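Local coordinates for aspartate semialdehyde dehydrogenase (Francisella tularensis subsp. tularensis, PDB 4WOJ), which probably catalyses the NADPH-dependent reductive dephosphorylation of L-aspartyl-4-phosphate to L-aspartate semialdehyde, a step on the route to lysine, methionine and threonine, at residues Ser139-Ser144 and Arg274-Ala279; Leu327-Gly332 and Leu353-Ala358; Thr106-Lys111 and Glu244-Thr249. One frame throughout, in Å; residues are numbered along the deposited sequence.

Interaction 1: Ser139-Ser144 and Arg274-Ala279; sequences SNCTVS and RSHSQA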
loop_
_atom_site.group_PDB
_atom_site.type_symbol
_atom_site.label_atom_id
_atom_site.label_comp_id
_atom_site.label_asym_id
_atom_site.label_seq_id
_atom_site.Cartn_x
_atom_site.Cartn_y
_atom_site.Cartn_z
ATOM N N SER B 139 -10.323 -20.262 -0.950
ATOM C CA SER B 139 -10.045 -19.379 0.194
ATOM C C SER B 139 -10.020 -17.954 -0.287
ATOM O O SER B 139 -10.134 -17.690 -1.490
ATOM C CB SER B 139 -8.730 -19.719 0.891
ATOM O OG SER B 139 -7.614 -19.564 0.013
ATOM N N ASN B 140 -9.952 -17.038 0.674
ATOM C CA ASN B 140 -9.823 -15.618 0.404
ATOM C C ASN B 140 -8.510 -15.390 -0.346
ATOM O O ASN B 140 -7.507 -16.080 -0.121
ATOM C CB ASN B 140 -9.880 -14.832 1.697
ATOM C CG ASN B 140 -9.517 -13.363 1.532
ATOM O OD1 ASN B 140 -8.397 -12.951 1.827
ATOM N ND2 ASN B 140 -10.459 -12.569 1.102
ATOM N N CYS B 141 -8.548 -14.435 -1.257
ATOM C CA CYS B 141 -7.451 -14.177 -2.172
ATOM C C CYS B 141 -6.125 -13.842 -1.448
ATOM O O CYS B 141 -5.055 -14.257 -1.879
ATOM C CB CYS B 141 -7.853 -13.068 -3.170
ATOM S SG CYS B 141 -8.906 -11.752 -2.496
ATOM N N THR B 142 -6.205 -13.087 -0.361
ATOM C CA THR B 142 -5.024 -12.721 0.399
ATOM C C THR B 142 -4.321 -13.964 0.958
ATOM O O THR B 142 -3.092 -14.084 0.923
ATOM C CB THR B 142 -5.393 -11.730 1.525
ATOM O OG1 THR B 142 -5.717 -10.470 0.934
ATOM C CG2 THR B 142 -4.214 -11.517 2.505
ATOM N N VAL B 143 -5.109 -14.920 1.431
ATOM C CA VAL B 143 -4.553 -16.151 1.982
ATOM C C VAL B 143 -3.931 -17.006 0.863
ATOM O O VAL B 143 -2.883 -17.618 1.019
ATOM C CB VAL B 143 -5.643 -16.965 2.686
ATOM C CG1 VAL B 143 -5.008 -17.910 3.687
ATOM C CG2 VAL B 143 -6.593 -16.048 3.417
ATOM N N SER B 144 -4.611 -17.056 -0.275
ATOM C CA SER B 144 -4.154 -17.896 -1.348
ATOM C C SER B 144 -2.851 -17.388 -1.860
ATOM O O SER B 144 -1.959 -18.145 -2.142
ATOM C CB SER B 144 -5.164 -17.901 -2.450
ATOM O OG SER B 144 -6.194 -18.748 -2.021
ATOM N N ARG B 274 -6.062 -5.620 -10.854
ATOM C CA ARG B 274 -6.280 -7.058 -10.607
ATOM C C ARG B 274 -5.205 -7.821 -9.861
ATOM O O ARG B 274 -5.379 -9.002 -9.593
ATOM C CB ARG B 274 -6.631 -7.825 -11.884
ATOM C CG ARG B 274 -5.888 -7.413 -13.135
ATOM C CD ARG B 274 -6.215 -8.336 -14.289
ATOM N NE ARG B 274 -6.112 -9.753 -13.997
ATOM C CZ ARG B 274 -6.558 -10.723 -14.802
ATOM N NH1 ARG B 274 -7.158 -10.414 -15.968
ATOM N NH2 ARG B 274 -6.409 -12.012 -14.457
ATOM N N SER B 275 -4.149 -7.148 -9.444
ATOM C CA SER B 275 -3.125 -7.798 -8.701
ATOM C C SER B 275 -3.041 -7.334 -7.237
ATOM O O SER B 275 -3.034 -6.134 -6.978
ATOM C CB SER B 275 -1.807 -7.596 -9.399
ATOM O OG SER B 275 -1.670 -8.578 -10.395
ATOM N N HIS B 276 -3.053 -8.291 -6.295
ATOM C CA HIS B 276 -2.888 -7.955 -4.874
ATOM C C HIS B 276 -1.445 -7.982 -4.539
ATOM O O HIS B 276 -0.761 -8.911 -4.929
ATOM C CB HIS B 276 -3.628 -8.895 -3.951
ATOM C CG HIS B 276 -5.117 -8.736 -4.012
ATOM N ND1 HIS B 276 -5.727 -7.712 -4.695
ATOM C CD2 HIS B 276 -6.117 -9.471 -3.475
ATOM C CE1 HIS B 276 -7.036 -7.822 -4.580
ATOM N NE2 HIS B 276 -7.299 -8.884 -3.849
ATOM N N SER B 277 -0.987 -6.929 -3.877
ATOM C CA SER B 277 0.347 -6.889 -3.389
ATOM C C SER B 277 0.338 -6.970 -1.854
ATOM O O SER B 277 -0.651 -6.665 -1.195
ATOM C CB SER B 277 1.092 -5.656 -3.856
ATOM O OG SER B 277 0.914 -5.437 -5.229
ATOM N N GLN B 278 1.454 -7.401 -1.309
ATOM C CA GLN B 278 1.568 -7.683 0.121
ATOM C C GLN B 278 3.000 -7.535 0.559
ATOM O O GLN B 278 3.864 -8.217 0.039
ATOM C CB GLN B 278 1.147 -9.137 0.422
ATOM C CG GLN B 278 -0.343 -9.354 0.473
ATOM C CD GLN B 278 -0.778 -10.742 0.844
ATOM O OE1 GLN B 278 -0.978 -11.584 0.000
ATOM N NE2 GLN B 278 -1.020 -10.955 2.127
ATOM N N ALA B 279 3.209 -6.684 1.556
ATOM C CA ALA B 279 4.416 -6.638 2.348
ATOM C C ALA B 279 4.321 -7.583 3.566
ATOM O O ALA B 279 3.478 -7.443 4.429
ATOM C CB ALA B 279 4.676 -5.224 2.804
#

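Interaction 2: Leu327-Gly332 and Leu353-Ala358; sequences LDIAIG and LLWGAA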
loop_
_atom_site.group_PDB
_atom_site.type_symbol
_atom_site.label_atom_id
_atom_site.label_comp_id
_atom_site.label_asym_id
_atom_site.label_seq_id
_atom_site.Cartn_x
_atom_site.Cartn_y
_atom_site.Cartn_z
ATOM N N LEU B 327 0.120 -16.194 -14.021
ATOM C CA LEU B 327 0.085 -17.106 -12.883
ATOM C C LEU B 327 1.302 -16.954 -11.969
ATOM O O LEU B 327 1.449 -17.683 -10.979
ATOM C CB LEU B 327 -0.058 -18.544 -13.382
ATOM C CG LEU B 327 -1.459 -18.842 -13.957
ATOM C CD1 LEU B 327 -1.435 -20.076 -14.840
ATOM C CD2 LEU B 327 -2.484 -19.049 -12.852
ATOM N N ASP B 328 2.179 -16.003 -12.283
ATOM C CA ASP B 328 3.367 -15.832 -11.460
ATOM C C ASP B 328 2.937 -15.291 -10.073
ATOM O O ASP B 328 2.075 -14.406 -9.935
ATOM C CB ASP B 328 4.405 -14.884 -12.089
ATOM C CG ASP B 328 4.787 -15.231 -13.559
ATOM O OD1 ASP B 328 4.853 -16.387 -13.983
ATOM O OD2 ASP B 328 5.097 -14.300 -14.318
ATOM N N ILE B 329 3.535 -15.874 -9.052
ATOM C CA ILE B 329 3.491 -15.371 -7.691
ATOM C C ILE B 329 4.848 -14.687 -7.535
ATOM O O ILE B 329 5.855 -15.335 -7.221
ATOM C CB ILE B 329 3.323 -16.561 -6.676
ATOM C CG1 ILE B 329 2.050 -17.329 -6.993
ATOM C CG2 ILE B 329 3.292 -16.093 -5.235
ATOM C CD1 ILE B 329 0.808 -16.445 -6.999
ATOM N N ALA B 330 4.908 -13.398 -7.812
ATOM C CA ALA B 330 6.189 -12.718 -7.677
ATOM C C ALA B 330 6.469 -12.384 -6.188
ATOM O O ALA B 330 5.572 -12.102 -5.395
ATOM C CB ALA B 330 6.235 -11.481 -8.533
ATOM N N ILE B 331 7.725 -12.482 -5.809
ATOM C CA ILE B 331 8.109 -12.241 -4.420
ATOM C C ILE B 331 9.522 -11.770 -4.345
ATOM O O ILE B 331 10.421 -12.384 -4.904
ATOM C CB ILE B 331 7.940 -13.494 -3.584
ATOM C CG1 ILE B 331 8.600 -13.289 -2.189
ATOM C CG2 ILE B 331 8.486 -14.687 -4.303
ATOM C CD1 ILE B 331 8.198 -14.336 -1.210
ATOM N N GLY B 332 9.717 -10.645 -3.705
ATOM C CA GLY B 332 11.015 -9.985 -3.734
ATOM C C GLY B 332 11.263 -9.130 -2.530
ATOM O O GLY B 332 10.547 -9.207 -1.572
ATOM N N LEU B 353 -7.624 -12.527 -9.680
ATOM C CA LEU B 353 -8.608 -13.304 -10.423
ATOM C C LEU B 353 -8.211 -14.735 -10.679
ATOM O O LEU B 353 -9.048 -15.608 -10.752
ATOM C CB LEU B 353 -8.910 -12.592 -11.727
ATOM C CG LEU B 353 -9.649 -11.268 -11.482
ATOM C CD1 LEU B 353 -9.803 -10.449 -12.735
ATOM C CD2 LEU B 353 -11.032 -11.504 -10.900
ATOM N N LEU B 354 -6.925 -14.998 -10.796
ATOM C CA LEU B 354 -6.440 -16.323 -11.137
ATOM C C LEU B 354 -6.092 -17.112 -9.855
ATOM O O LEU B 354 -6.909 -17.813 -9.284
ATOM C CB LEU B 354 -5.193 -16.189 -12.008
ATOM C CG LEU B 354 -5.356 -15.643 -13.404
ATOM C CD1 LEU B 354 -4.046 -15.237 -14.037
ATOM C CD2 LEU B 354 -6.042 -16.655 -14.306
ATOM N N TRP B 355 -4.881 -16.994 -9.385
ATOM C CA TRP B 355 -4.529 -17.747 -8.150
ATOM C C TRP B 355 -5.385 -17.298 -6.961
ATOM O O TRP B 355 -5.775 -18.099 -6.098
ATOM C CB TRP B 355 -3.037 -17.661 -7.856
ATOM C CG TRP B 355 -2.265 -18.778 -8.483
ATOM C CD1 TRP B 355 -1.185 -18.670 -9.311
ATOM C CD2 TRP B 355 -2.530 -20.164 -8.352
ATOM N NE1 TRP B 355 -0.762 -19.911 -9.693
ATOM C CE2 TRP B 355 -1.566 -20.849 -9.108
ATOM C CE3 TRP B 355 -3.479 -20.896 -7.657
ATOM C CZ2 TRP B 355 -1.526 -22.222 -9.188
ATOM C CZ3 TRP B 355 -3.439 -22.253 -7.736
ATOM C CH2 TRP B 355 -2.473 -22.912 -8.497
ATOM N N GLY B 356 -5.704 -16.018 -6.947
ATOM C CA GLY B 356 -6.628 -15.474 -5.969
ATOM C C GLY B 356 -8.049 -15.980 -6.029
ATOM O O GLY B 356 -8.739 -15.961 -5.017
ATOM N N ALA B 357 -8.554 -16.340 -7.216
ATOM C CA ALA B 357 -9.962 -16.745 -7.275
ATOM C C ALA B 357 -10.219 -17.973 -8.127
ATOM O O ALA B 357 -10.607 -19.006 -7.615
ATOM C CB ALA B 357 -10.817 -15.573 -7.719
ATOM N N ALA B 358 -9.992 -17.847 -9.430
ATOM C CA ALA B 358 -10.332 -18.880 -10.412
ATOM C C ALA B 358 -9.510 -20.136 -10.374
ATOM O O ALA B 358 -10.063 -21.236 -10.503
ATOM C CB ALA B 358 -10.249 -18.272 -11.809
#

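Interaction 3: Thr106-Lys111 and Glu244-Thr249; sequences TLRLDK and EYKAAT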
loop_
_atom_site.group_PDB
_atom_site.type_symbol
_atom_site.label_atom_id
_atom_site.label_comp_id
_atom_site.label_asym_id
_atom_site.label_seq_id
_atom_site.Cartn_x
_atom_site.Cartn_y
_atom_site.Cartn_z
ATOM N N THR B 106 -18.962 -18.225 2.167
ATOM C CA THR B 106 -20.057 -18.617 3.041
ATOM C C THR B 106 -19.752 -19.909 3.770
ATOM O O THR B 106 -19.881 -20.012 4.992
ATOM C CB THR B 106 -21.305 -18.845 2.188
ATOM O OG1 THR B 106 -21.387 -17.828 1.169
ATOM C CG2 THR B 106 -22.528 -18.806 3.022
ATOM N N LEU B 107 -19.332 -20.898 2.999
ATOM C CA LEU B 107 -19.110 -22.226 3.540
ATOM C C LEU B 107 -17.695 -22.496 4.036
ATOM O O LEU B 107 -17.442 -23.595 4.492
ATOM C CB LEU B 107 -19.497 -23.264 2.474
ATOM C CG LEU B 107 -20.981 -23.222 2.065
ATOM C CD1 LEU B 107 -21.261 -24.011 0.788
ATOM C CD2 LEU B 107 -21.873 -23.708 3.202
ATOM N N ARG B 108 -16.787 -21.514 3.949
ATOM C CA ARG B 108 -15.346 -21.755 4.191
ATOM C C ARG B 108 -14.981 -22.490 5.452
ATOM O O ARG B 108 -14.049 -23.318 5.422
ATOM C CB ARG B 108 -14.543 -20.465 4.190
ATOM C CG ARG B 108 -14.189 -20.044 2.789
ATOM C CD ARG B 108 -13.220 -18.893 2.753
ATOM N NE ARG B 108 -13.352 -18.308 1.442
ATOM C CZ ARG B 108 -13.286 -17.020 1.166
ATOM N NH1 ARG B 108 -13.055 -16.112 2.120
ATOM N NH2 ARG B 108 -13.446 -16.651 -0.091
ATOM N N LEU B 109 -15.704 -22.208 6.532
ATOM C CA LEU B 109 -15.309 -22.691 7.862
ATOM C C LEU B 109 -16.208 -23.779 8.480
ATOM O O LEU B 109 -16.010 -24.135 9.629
ATOM C CB LEU B 109 -15.105 -21.496 8.838
ATOM C CG LEU B 109 -14.288 -20.345 8.218
ATOM C CD1 LEU B 109 -14.243 -19.122 9.113
ATOM C CD2 LEU B 109 -12.870 -20.779 7.830
ATOM N N ASP B 110 -17.163 -24.320 7.724
ATOM C CA ASP B 110 -17.924 -25.489 8.198
ATOM C C ASP B 110 -16.989 -26.666 8.319
ATOM O O ASP B 110 -16.067 -26.802 7.527
ATOM C CB ASP B 110 -19.068 -25.841 7.227
ATOM C CG ASP B 110 -19.934 -27.049 7.696
ATOM O OD1 ASP B 110 -19.489 -27.850 8.549
ATOM O OD2 ASP B 110 -21.077 -27.212 7.195
ATOM N N LYS B 111 -17.243 -27.546 9.279
ATOM C CA LYS B 111 -16.421 -28.754 9.437
ATOM C C LYS B 111 -16.507 -29.643 8.170
ATOM O O LYS B 111 -15.542 -30.298 7.786
ATOM C CB LYS B 111 -16.821 -29.542 10.696
ATOM N N GLU B 244 -9.519 -9.230 7.260
ATOM C CA GLU B 244 -8.302 -9.459 8.066
ATOM C C GLU B 244 -8.380 -10.703 8.979
ATOM O O GLU B 244 -7.424 -11.458 9.095
ATOM C CB GLU B 244 -8.023 -8.216 8.923
ATOM C CG GLU B 244 -7.729 -6.970 8.095
ATOM C CD GLU B 244 -7.937 -5.650 8.831
ATOM O OE1 GLU B 244 -8.459 -5.623 9.973
ATOM O OE2 GLU B 244 -7.574 -4.612 8.254
ATOM N N TYR B 245 -9.519 -10.908 9.624
ATOM C CA TYR B 245 -9.742 -12.113 10.427
ATOM C C TYR B 245 -9.685 -13.400 9.538
ATOM O O TYR B 245 -9.303 -14.457 10.011
ATOM C CB TYR B 245 -11.091 -11.996 11.195
ATOM C CG TYR B 245 -11.777 -13.318 11.460
ATOM C CD1 TYR B 245 -11.607 -13.995 12.662
ATOM C CD2 TYR B 245 -12.583 -13.906 10.477
ATOM C CE1 TYR B 245 -12.233 -15.215 12.867
ATOM C CE2 TYR B 245 -13.213 -15.126 10.670
ATOM C CZ TYR B 245 -13.039 -15.777 11.859
ATOM O OH TYR B 245 -13.678 -16.989 12.011
ATOM N N LYS B 246 -10.143 -13.316 8.284
ATOM C CA LYS B 246 -10.103 -14.463 7.364
ATOM C C LYS B 246 -8.714 -15.045 7.246
ATOM O O LYS B 246 -8.548 -16.248 7.086
ATOM C CB LYS B 246 -10.487 -14.073 5.929
ATOM C CG LYS B 246 -11.954 -13.782 5.708
ATOM C CD LYS B 246 -12.279 -13.580 4.236
ATOM C CE LYS B 246 -13.717 -13.096 4.026
ATOM N NZ LYS B 246 -13.815 -11.598 3.957
ATOM N N ALA B 247 -7.717 -14.177 7.238
ATOM C CA ALA B 247 -6.370 -14.636 7.034
ATOM C C ALA B 247 -5.984 -15.794 7.968
ATOM O O ALA B 247 -5.701 -16.878 7.495
ATOM C CB ALA B 247 -5.373 -13.492 7.122
ATOM N N ALA B 248 -6.018 -15.600 9.274
ATOM C CA ALA B 248 -5.394 -16.586 10.177
ATOM C C ALA B 248 -6.112 -17.920 10.140
ATOM O O ALA B 248 -5.500 -18.959 10.044
ATOM C CB ALA B 248 -5.307 -16.054 11.582
ATOM N N THR B 249 -7.428 -17.880 10.197
ATOM C CA THR B 249 -8.255 -19.078 10.345
ATOM C C THR B 249 -8.254 -19.951 9.106
ATOM O O THR B 249 -8.195 -21.177 9.201
ATOM C CB THR B 249 -9.704 -18.680 10.694
ATOM O OG1 THR B 249 -10.066 -17.492 9.959
ATOM C CG2 THR B 249 -9.798 -18.400 12.210
#

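Interaction 1: Ser139-Ser144 and Arg274-Ala279
The sulfur of C141 meets H276 at the rim of its imidazole, lying in the ring plane with SG 3.6 Å from NE2 and slightly farther from CD2. The ring is brought there by a first torsion that sets CG of H276 opposite its carbonyl carbon (chi1 -70°). One helical step on, T142 and Q278 make the second touch: the methyl CG2 of T142 rests 3.3 Å from Q278 NE2. That amide nitrogen has its hydrogen bond elsewhere, with S164 OG, while Q278 OE1 and the T142 carbonyl oxygen are neighbours without a bond, both being acceptors. In the next shell, N140 occupies the N-cap of the helix, and its OD1 accepts from T142 N at 3.1 Å, the donor standing well above the carbonyl plane. N140 ND2 is held in turn by E243. On the other side, the backbone of H276 is hydrogen-bonded to G350 in the neighbouring strand 343-351, which places the residue in the sheet. A cysteine in the first turn of a capped helix, facing a histidine from a β-strand, is the arrangement of the aspartate-semialdehyde dehydrogenase active site, consistent with C141 as the acyl-thioester nucleophile and H276 as proton acceptor.

Interaction 2: Leu327-Gly332 and Leu353-Ala358
The carbonyl oxygen of L327 sits in the plane of the W355 indole, at the edge of its five-membered ring, where L327 O is 3.3 Å from W355 CD1 and 3.4 Å from W355 NE1. The side chain of the same leucine reaches the indole from another direction: its CD2 methyl lies over a face, 4.0 Å from the centroid of the five-membered ring and 26° off the normal, a CH-pi contact. Backbone and side chain of L327 thus bracket one corner of the ring from edge and face. CD2 also packs against CB of L354, so one methyl touches both of the first residues of this helical region. I329 adds a third apolar approach, obliquely, with its CD1 3.8 Å from W355 CD1; CG1 stands opposite the carbonyl carbon (chi1 -59°), which swings the longer branch to the indole. A wider, pi-type turn runs through 354-358, closed by the bond from A358 N to L353 O at 2.8 Å, and L354 N is held by D351 OD1. Beyond the contact, W303 stacks edge-to-face with W355, and L145 and L148 of helix 141-149 also touch its side chain. Apart from the L327 carbonyl oxygen, the groups of 327-332 that meet the indole are aliphatic; the side-chain part is mostly van der Waals and CH-pi packing, while that oxygen probably makes a favourable electrostatic match with the electropositive CD1/NE1 edge.

Interaction 3: Thr106-Lys111 and Glu244-Thr249
R108 and K246 meet through the aliphatic part of the lysine: CD of K246 lies in the guanidinium plane, at its edge, 3.4 Å from NH1 of R108. The arginine chain is extended from CG to NE, which carries the guanidinium out to the helix, whereas the lysine bends at its last torsion (chi4 93°), leaving R108 NH1 and K246 NZ 4.9 Å apart. The two like charges are not in contact, and each has acidic partners, at different strength: R108 NH1 forms a salt bridge with E250, K246 NZ only long, weak ion pairs with E243 and D233. R108 NE donates to the carbonyl oxygen of G138, which probably helps to keep the guanidinium in one orientation. The loop itself, following strand 99-102 of the parallel, Rossmann-type nucleotide-binding sheet, folds into a type I β-turn from L107 to D110 and faces helix 242-255 of the dimerisation domain, so this contact bridges the two. Van der Waals packing takes over at the more open margin. L109 and Y245 approach from opposite directions, L109 CD1 coming nearest to the hydroxyl oxygen, 3.6 Å from Y245 OH, and lying 4.4 Å from Y245 CE2. Within the helix, T249 OG1 donates to the backbone oxygen of Y245 at 3.1 Å, an i to i-4 side-chain bond, and the same hydroxyl oxygen sits 3.9 Å above one face of the tyrosine ring, offset toward its rim.

Overall arrangement
From the N terminus, the loop after strand 99-102 is met first, and interaction 3 brings it against helix 242-255, closing an excursion of some 130 residues and joining the nucleotide-binding part to the dimerisation part. Before that return is reached, the chain passes 139-144, whose partner 274-279 comes only after the helix; interactions 1 and 3 therefore cross. They also touch, N140 lying against both R108 and K246. Interaction 2 follows in series, a short closure across two strands of the mixed sheet, linking 327-332 to 353-358. It abuts interaction 1, where C141 and S144 pack on the backbone of G356 and W355, and both reach the mixed sheet. Interactions 2 and 3 do not touch, their nearest atoms being about 7 Å apart.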